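Local coordinates for putative vitamin-B12 independent methionine synthase family protein (Listeria monocytogenes, PDB 1YPX) that probably transfers a methyl group from a folate to homocysteine in a zinc-dependent, cobalamin-independent way, as in methionine synthases of its family, at residues K228-R240 / L260-E272. Residues are numbered along the deposited sequence; the frame is centred on the assembly and turned at random.
Sequences KPADMVITMHICR and LFGKLNIDGFFLE
Strands 233-238 and 268-272 are neighbouring parallel staves of the TIM-barrel-like sheet, with the short helix 258-261 on the way between them. M236 backbone bonds twice to strand 268-272, spanning F269: its N donates to G268 O (2.9 Å) and its O accepts from F270 N (2.7 Å). Further along, F270 O takes two donors from opposite faces of its carbonyl plane, I238 N and the ring nitrogen H237 ND1 (3.0 Å). With CG anti to the backbone N (chi1 175°), the H237 ring reaches that oxygen edge-on, which restrains its rotation. On the same side of the sheet, T235 CB meets the edge of the F270 ring, while T235 OG1 bonds to Q185 of strand 183-188. The other side is apolar: M236 runs alongside F269, its CE touching L260 CD2, and I238 CD1 packs on L260. At the N-terminal end, D267 OD2 accepts K228 NZ on its syn lone pair (2.9 Å) and I234 N on its anti lone pair (2.9 Å). At the other end, E272 OE2 takes R240 N from above the carboxylate plane (3.2 Å). Donation from ND1 holds the H237 ring with NE2 toward C239 SG, consistent with a possible, unconfirmed metal site including C334.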
ATOM      1  N   LYS A 228     -13.095  10.550   3.873  1.00 62.47           N
ATOM      2  CA  LYS A 228     -13.007   9.528   2.832  1.00 61.33           C
ATOM      3  C   LYS A 228     -14.372   9.281   2.204  1.00 61.14           C
ATOM      4  O   LYS A 228     -15.316   8.875   2.887  1.00 60.77           O
ATOM      5  CB  LYS A 228     -12.473   8.212   3.427  1.00 60.67           C
ATOM      6  CG  LYS A 228     -12.084   7.132   2.404  1.00 59.02           C
ATOM      7  CD  LYS A 228     -13.144   6.034   2.209  1.00 60.59           C
ATOM      8  CE  LYS A 228     -13.278   5.131   3.442  1.00 60.98           C
ATOM      9  NZ  LYS A 228     -14.166   3.960   3.182  1.00 59.94           N
ATOM     10  N   PRO A 229     -14.494   9.532   0.893  1.00 59.78           N
ATOM     11  CA  PRO A 229     -15.744   9.332   0.160  1.00 59.69           C
ATOM     12  C   PRO A 229     -16.292   7.923   0.375  1.00 60.19           C
ATOM     13  O   PRO A 229     -15.541   6.972   0.616  1.00 60.76           O
ATOM     14  CB  PRO A 229     -15.333   9.557  -1.294  1.00 58.10           C
ATOM     15  CG  PRO A 229     -14.254  10.555  -1.179  1.00 57.58           C
ATOM     16  CD  PRO A 229     -13.450  10.068   0.004  1.00 59.33           C
ATOM     17  N   ALA A 230     -17.606   7.795   0.261  1.00 59.56           N
ATOM     18  CA  ALA A 230     -18.285   6.523   0.448  1.00 57.24           C
ATOM     19  C   ALA A 230     -17.882   5.420  -0.545  1.00 57.46           C
ATOM     20  O   ALA A 230     -17.762   4.256  -0.160  1.00 55.16           O
ATOM     21  CB  ALA A 230     -19.787   6.749   0.389  1.00 55.26           C
ATOM     22  N   ASP A 231     -17.679   5.778  -1.811  1.00 58.58           N
ATOM     23  CA  ASP A 231     -17.316   4.794  -2.843  1.00 59.16           C
ATOM     24  C   ASP A 231     -15.819   4.559  -3.014  1.00 57.72           C
ATOM     25  O   ASP A 231     -15.400   3.847  -3.929  1.00 58.56           O
ATOM     26  CB  ASP A 231     -17.877   5.209  -4.202  1.00 60.96           C
ATOM     27  CG  ASP A 231     -17.355   6.557  -4.653  1.00 64.13           C
ATOM     28  OD1 ASP A 231     -17.428   6.869  -5.866  1.00 67.40           O
ATOM     29  OD2 ASP A 231     -16.874   7.313  -3.783  1.00 66.73           O
HETATM   30  N   MSE A 232     -15.008   5.170  -2.163  1.00 55.63           N
HETATM   31  CA  MSE A 232     -13.576   4.974  -2.268  1.00 54.79           C
HETATM   32  C   MSE A 232     -13.120   3.985  -1.202  1.00 52.26           C
HETATM   33  O   MSE A 232     -13.561   4.043  -0.052  1.00 52.80           O
HETATM   34  CB  MSE A 232     -12.834   6.301  -2.115  1.00 54.81           C
HETATM   35  CG  MSE A 232     -11.322   6.165  -2.277  1.00 57.38           C
HETATM   36 SE   MSE A 232     -10.337   7.818  -1.957  1.00 63.09          SE
HETATM   37  CE  MSE A 232     -10.884   8.074  -0.140  1.00 60.58           C
ATOM     38  N   VAL A 233     -12.243   3.065  -1.594  1.00 49.57           N
ATOM     39  CA  VAL A 233     -11.721   2.058  -0.672  1.00 45.48           C
ATOM     40  C   VAL A 233     -10.300   2.462  -0.258  1.00 45.50           C
ATOM     41  O   VAL A 233      -9.484   2.870  -1.084  1.00 44.47           O
ATOM     42  CB  VAL A 233     -11.708   0.649  -1.353  1.00 44.26           C
ATOM     43  CG1 VAL A 233     -11.165  -0.406  -0.395  1.00 44.82           C
ATOM     44  CG2 VAL A 233     -13.108   0.269  -1.808  1.00 40.07           C
ATOM     45  N   ILE A 234     -10.014   2.381   1.034  1.00 45.55           N
ATOM     46  CA  ILE A 234      -8.683   2.713   1.501  1.00 44.33           C
ATOM     47  C   ILE A 234      -8.118   1.569   2.312  1.00 43.28           C
ATOM     48  O   ILE A 234      -8.468   1.377   3.472  1.00 45.47           O
ATOM     49  CB  ILE A 234      -8.661   3.997   2.336  1.00 44.36           C
ATOM     50  CG1 ILE A 234      -8.974   5.195   1.414  1.00 48.37           C
ATOM     51  CG2 ILE A 234      -7.291   4.138   3.026  1.00 45.69           C
ATOM     52  CD1 ILE A 234      -8.722   6.590   2.018  1.00 45.05           C
ATOM     53  N   THR A 235      -7.254   0.793   1.679  1.00 41.71           N
ATOM     54  CA  THR A 235      -6.639  -0.344   2.331  1.00 39.82           C
ATOM     55  C   THR A 235      -5.294   0.056   2.895  1.00 42.66           C
ATOM     56  O   THR A 235      -4.680   1.045   2.470  1.00 40.38           O
ATOM     57  CB  THR A 235      -6.409  -1.505   1.340  1.00 39.65           C
ATOM     58  OG1 THR A 235      -5.639  -1.044   0.210  1.00 36.05           O
ATOM     59  CG2 THR A 235      -7.739  -2.080   0.887  1.00 34.63           C
HETATM   60  N   MSE A 236      -4.823  -0.742   3.840  1.00 45.15           N
HETATM   61  CA  MSE A 236      -3.547  -0.474   4.469  1.00 46.85           C
HETATM   62  C   MSE A 236      -2.608  -1.656   4.413  1.00 44.44           C
HETATM   63  O   MSE A 236      -2.958  -2.744   4.840  1.00 42.59           O
HETATM   64  CB  MSE A 236      -3.764  -0.099   5.930  1.00 53.71           C
HETATM   65  CG  MSE A 236      -2.498   0.298   6.658  1.00 61.28           C
HETATM   66 SE   MSE A 236      -2.755   1.917   7.698  1.00 73.22          SE
HETATM   67  CE  MSE A 236      -2.308   1.234   9.467  1.00 70.54           C
ATOM     68  N   HIS A 237      -1.417  -1.448   3.876  1.00 44.80           N
ATOM     69  CA  HIS A 237      -0.438  -2.520   3.850  1.00 46.60           C
ATOM     70  C   HIS A 237       0.521  -2.329   5.034  1.00 47.47           C
ATOM     71  O   HIS A 237       1.314  -1.382   5.045  1.00 44.49           O
ATOM     72  CB  HIS A 237       0.339  -2.524   2.528  1.00 47.29           C
ATOM     73  CG  HIS A 237       1.454  -3.524   2.483  1.00 50.22           C
ATOM     74  ND1 HIS A 237       1.311  -4.832   2.908  1.00 52.18           N
ATOM     75  CD2 HIS A 237       2.738  -3.406   2.068  1.00 51.12           C
ATOM     76  CE1 HIS A 237       2.457  -5.471   2.759  1.00 50.04           C
ATOM     77  NE2 HIS A 237       3.340  -4.627   2.251  1.00 51.09           N
ATOM     78  N   ILE A 238       0.401  -3.212   6.037  1.00 49.56           N
ATOM     79  CA  ILE A 238       1.260  -3.210   7.239  1.00 53.74           C
ATOM     80  C   ILE A 238       2.437  -4.101   6.881  1.00 55.46           C
ATOM     81  O   ILE A 238       2.366  -5.318   7.044  1.00 55.45           O
ATOM     82  CB  ILE A 238       0.594  -3.877   8.482  1.00 54.78           C
ATOM     83  CG1 ILE A 238      -0.795  -3.290   8.746  1.00 56.96           C
ATOM     84  CG2 ILE A 238       1.476  -3.666   9.715  1.00 56.22           C
ATOM     85  CD1 ILE A 238      -0.778  -1.826   9.114  1.00 59.58           C
ATOM     86  N   CYS A 239       3.518  -3.508   6.399  1.00 59.78           N
ATOM     87  CA  CYS A 239       4.681  -4.286   5.990  1.00 64.74           C
ATOM     88  C   CYS A 239       5.532  -4.770   7.158  1.00 67.02           C
ATOM     89  O   CYS A 239       5.611  -4.107   8.192  1.00 68.97           O
ATOM     90  CB  CYS A 239       5.540  -3.449   5.046  1.00 64.96           C
ATOM     91  SG  CYS A 239       6.536  -4.410   3.910  1.00 64.72           S
ATOM     92  N   ARG A 240       6.169  -5.927   6.985  1.00 69.87           N
ATOM     93  CA  ARG A 240       7.036  -6.489   8.024  1.00 71.33           C
ATOM     94  C   ARG A 240       8.485  -6.061   7.800  1.00 70.12           C
ATOM     95  O   ARG A 240       8.941  -5.942   6.663  1.00 67.87           O
ATOM     96  CB  ARG A 240       6.953  -8.027   8.038  1.00 73.75           C
ATOM     97  CG  ARG A 240       5.706  -8.624   8.714  1.00 75.03           C
ATOM     98  CD  ARG A 240       5.704  -8.408  10.227  1.00 76.67           C
ATOM     99  NE  ARG A 240       4.636  -9.147  10.909  1.00 78.75           N
ATOM    100  CZ  ARG A 240       4.501 -10.473  10.892  1.00 79.97           C
ATOM    101  NH1 ARG A 240       5.367 -11.220  10.221  1.00 80.32           N
ATOM    102  NH2 ARG A 240       3.511 -11.059  11.559  1.00 79.26           N
ATOM    103  N   LEU A 260      -4.981  -1.432  15.603  1.00 81.18           N
ATOM    104  CA  LEU A 260      -4.961  -1.620  14.159  1.00 79.35           C
ATOM    105  C   LEU A 260      -6.257  -2.200  13.604  1.00 78.15           C
ATOM    106  O   LEU A 260      -6.816  -1.685  12.638  1.00 79.05           O
ATOM    107  CB  LEU A 260      -3.791  -2.522  13.751  1.00 79.17           C
ATOM    108  CG  LEU A 260      -2.582  -1.837  13.099  1.00 78.22           C
ATOM    109  CD1 LEU A 260      -1.608  -2.882  12.585  1.00 77.22           C
ATOM    110  CD2 LEU A 260      -3.050  -0.966  11.949  1.00 79.41           C
ATOM    111  N   PHE A 261      -6.747  -3.275  14.200  1.00 76.15           N
ATOM    112  CA  PHE A 261      -7.973  -3.866  13.693  1.00 74.08           C
ATOM    113  C   PHE A 261      -9.211  -3.436  14.471  1.00 72.60           C
ATOM    114  O   PHE A 261     -10.336  -3.706  14.056  1.00 72.82           O
ATOM    115  CB  PHE A 261      -7.845  -5.388  13.687  1.00 74.38           C
ATOM    116  CG  PHE A 261      -6.580  -5.881  13.047  1.00 74.51           C
ATOM    117  CD1 PHE A 261      -6.163  -5.380  11.819  1.00 73.07           C
ATOM    118  CD2 PHE A 261      -5.802  -6.847  13.676  1.00 75.48           C
ATOM    119  CE1 PHE A 261      -4.987  -5.836  11.230  1.00 73.66           C
ATOM    120  CE2 PHE A 261      -4.624  -7.311  13.095  1.00 73.77           C
ATOM    121  CZ  PHE A 261      -4.216  -6.805  11.870  1.00 74.03           C
ATOM    122  N   GLY A 262      -9.006  -2.752  15.592  1.00 70.74           N
ATOM    123  CA  GLY A 262     -10.141  -2.310  16.380  1.00 69.35           C
ATOM    124  C   GLY A 262     -10.405  -0.816  16.332  1.00 69.18           C
ATOM    125  O   GLY A 262     -11.557  -0.385  16.347  1.00 68.92           O
ATOM    126  N   LYS A 263      -9.342  -0.022  16.256  1.00 68.52           N
ATOM    127  CA  LYS A 263      -9.474   1.429  16.238  1.00 67.72           C
ATOM    128  C   LYS A 263      -9.339   2.101  14.867  1.00 66.40           C
ATOM    129  O   LYS A 263     -10.018   3.090  14.583  1.00 66.00           O
ATOM    130  CB  LYS A 263      -8.458   2.034  17.210  1.00 69.38           C
ATOM    131  CG  LYS A 263      -8.654   1.611  18.662  1.00 70.47           C
ATOM    132  CD  LYS A 263      -7.681   2.329  19.601  1.00 72.10           C
ATOM    133  CE  LYS A 263      -7.841   1.861  21.054  1.00 72.46           C
ATOM    134  NZ  LYS A 263      -6.800   2.417  21.969  1.00 70.56           N
ATOM    135  N   LEU A 264      -8.461   1.565  14.027  1.00 64.71           N
ATOM    136  CA  LEU A 264      -8.215   2.109  12.689  1.00 62.74           C
ATOM    137  C   LEU A 264      -9.452   2.033  11.797  1.00 60.81           C
ATOM    138  O   LEU A 264     -10.001   0.954  11.593  1.00 61.42           O
ATOM    139  CB  LEU A 264      -7.075   1.337  12.033  1.00 63.53           C
ATOM    140  CG  LEU A 264      -5.980   2.160  11.378  1.00 63.91           C
ATOM    141  CD1 LEU A 264      -6.606   3.097  10.358  1.00 66.49           C
ATOM    142  CD2 LEU A 264      -5.230   2.934  12.440  1.00 64.83           C
ATOM    143  N   ASN A 265      -9.870   3.168  11.243  1.00 58.57           N
ATOM    144  CA  ASN A 265     -11.055   3.211  10.381  1.00 56.43           C
ATOM    145  C   ASN A 265     -10.770   2.932   8.916  1.00 56.34           C
ATOM    146  O   ASN A 265     -11.187   3.680   8.026  1.00 56.73           O
ATOM    147  CB  ASN A 265     -11.744   4.560  10.520  1.00 53.91           C
ATOM    148  CG  ASN A 265     -12.340   4.744  11.882  1.00 51.16           C
ATOM    149  OD1 ASN A 265     -13.097   3.896  12.343  1.00 51.51           O
ATOM    150  ND2 ASN A 265     -12.005   5.843  12.539  1.00 47.13           N
ATOM    151  N   ILE A 266     -10.081   1.824   8.673  1.00 55.64           N
ATOM    152  CA  ILE A 266      -9.700   1.436   7.330  1.00 54.58           C
ATOM    153  C   ILE A 266     -10.553   0.286   6.780  1.00 55.33           C
ATOM    154  O   ILE A 266     -11.078  -0.529   7.534  1.00 56.27           O
ATOM    155  CB  ILE A 266      -8.179   1.129   7.327  1.00 53.14           C
ATOM    156  CG1 ILE A 266      -7.483   2.096   6.379  1.00 54.05           C
ATOM    157  CG2 ILE A 266      -7.895  -0.304   6.960  1.00 49.94           C
ATOM    158  CD1 ILE A 266      -5.992   2.143   6.560  1.00 54.54           C
ATOM    159  N   ASP A 267     -10.706   0.234   5.464  1.00 54.78           N
ATOM    160  CA  ASP A 267     -11.534  -0.795   4.855  1.00 53.30           C
ATOM    161  C   ASP A 267     -10.942  -2.191   4.835  1.00 51.10           C
ATOM    162  O   ASP A 267     -11.622  -3.151   5.178  1.00 52.79           O
ATOM    163  CB  ASP A 267     -11.907  -0.371   3.442  1.00 55.88           C
ATOM    164  CG  ASP A 267     -12.683   0.916   3.425  1.00 58.64           C
ATOM    165  OD1 ASP A 267     -13.805   0.916   3.979  1.00 61.75           O
ATOM    166  OD2 ASP A 267     -12.172   1.922   2.876  1.00 57.18           O
ATOM    167  N   GLY A 268      -9.687  -2.309   4.423  1.00 47.08           N
ATOM    168  CA  GLY A 268      -9.055  -3.603   4.380  1.00 43.01           C
ATOM    169  C   GLY A 268      -7.619  -3.456   4.803  1.00 43.29           C
ATOM    170  O   GLY A 268      -7.087  -2.345   4.801  1.00 44.35           O
ATOM    171  N   PHE A 269      -6.990  -4.575   5.152  1.00 44.11           N
ATOM    172  CA  PHE A 269      -5.588  -4.607   5.597  1.00 43.42           C
ATOM    173  C   PHE A 269      -4.784  -5.701   4.880  1.00 42.43           C
ATOM    174  O   PHE A 269      -5.195  -6.857   4.856  1.00 45.38           O
ATOM    175  CB  PHE A 269      -5.522  -4.894   7.104  1.00 44.47           C
ATOM    176  CG  PHE A 269      -5.633  -3.678   7.979  1.00 45.46           C
ATOM    177  CD1 PHE A 269      -4.571  -2.782   8.090  1.00 49.54           C
ATOM    178  CD2 PHE A 269      -6.774  -3.461   8.746  1.00 45.60           C
ATOM    179  CE1 PHE A 269      -4.641  -1.684   8.963  1.00 51.11           C
ATOM    180  CE2 PHE A 269      -6.859  -2.369   9.623  1.00 46.79           C
ATOM    181  CZ  PHE A 269      -5.787  -1.479   9.733  1.00 48.42           C
ATOM    182  N   PHE A 270      -3.643  -5.343   4.305  1.00 41.20           N
ATOM    183  CA  PHE A 270      -2.789  -6.331   3.654  1.00 41.56           C
ATOM    184  C   PHE A 270      -1.700  -6.742   4.644  1.00 44.22           C
ATOM    185  O   PHE A 270      -0.686  -6.045   4.818  1.00 42.20           O
ATOM    186  CB  PHE A 270      -2.160  -5.777   2.377  1.00 37.55           C
ATOM    187  CG  PHE A 270      -3.109  -5.738   1.208  1.00 36.46           C
ATOM    188  CD1 PHE A 270      -4.146  -4.799   1.166  1.00 34.23           C
ATOM    189  CD2 PHE A 270      -2.958  -6.628   0.140  1.00 32.11           C
ATOM    190  CE1 PHE A 270      -5.013  -4.745   0.071  1.00 33.48           C
ATOM    191  CE2 PHE A 270      -3.811  -6.589  -0.961  1.00 29.76           C
ATOM    192  CZ  PHE A 270      -4.843  -5.643  -1.001  1.00 33.00           C
ATOM    193  N   LEU A 271      -1.955  -7.878   5.298  1.00 47.18           N
ATOM    194  CA  LEU A 271      -1.093  -8.481   6.318  1.00 48.44           C
ATOM    195  C   LEU A 271      -0.275  -9.617   5.740  1.00 49.88           C
ATOM    196  O   LEU A 271      -0.839 -10.526   5.137  1.00 48.92           O
ATOM    197  CB  LEU A 271      -1.960  -9.052   7.435  1.00 47.38           C
ATOM    198  CG  LEU A 271      -2.924  -8.074   8.084  1.00 47.16           C
ATOM    199  CD1 LEU A 271      -4.002  -8.819   8.885  1.00 44.28           C
ATOM    200  CD2 LEU A 271      -2.109  -7.164   8.978  1.00 46.60           C
ATOM    201  N   GLU A 272       1.042  -9.599   5.939  1.00 54.99           N
ATOM    202  CA  GLU A 272       1.875 -10.682   5.401  1.00 59.99           C
ATOM    203  C   GLU A 272       2.298 -11.744   6.429  1.00 61.89           C
ATOM    204  O   GLU A 272       2.626 -11.426   7.569  1.00 62.49           O
ATOM    205  CB  GLU A 272       3.114 -10.111   4.696  1.00 61.08           C
ATOM    206  CG  GLU A 272       4.081  -9.329   5.557  1.00 60.52           C
ATOM    207  CD  GLU A 272       5.413  -9.150   4.855  1.00 61.85           C
ATOM    208  OE1 GLU A 272       6.040 -10.176   4.525  1.00 63.86           O
ATOM    209  OE2 GLU A 272       5.835  -7.999   4.624  1.00 60.53           O
TER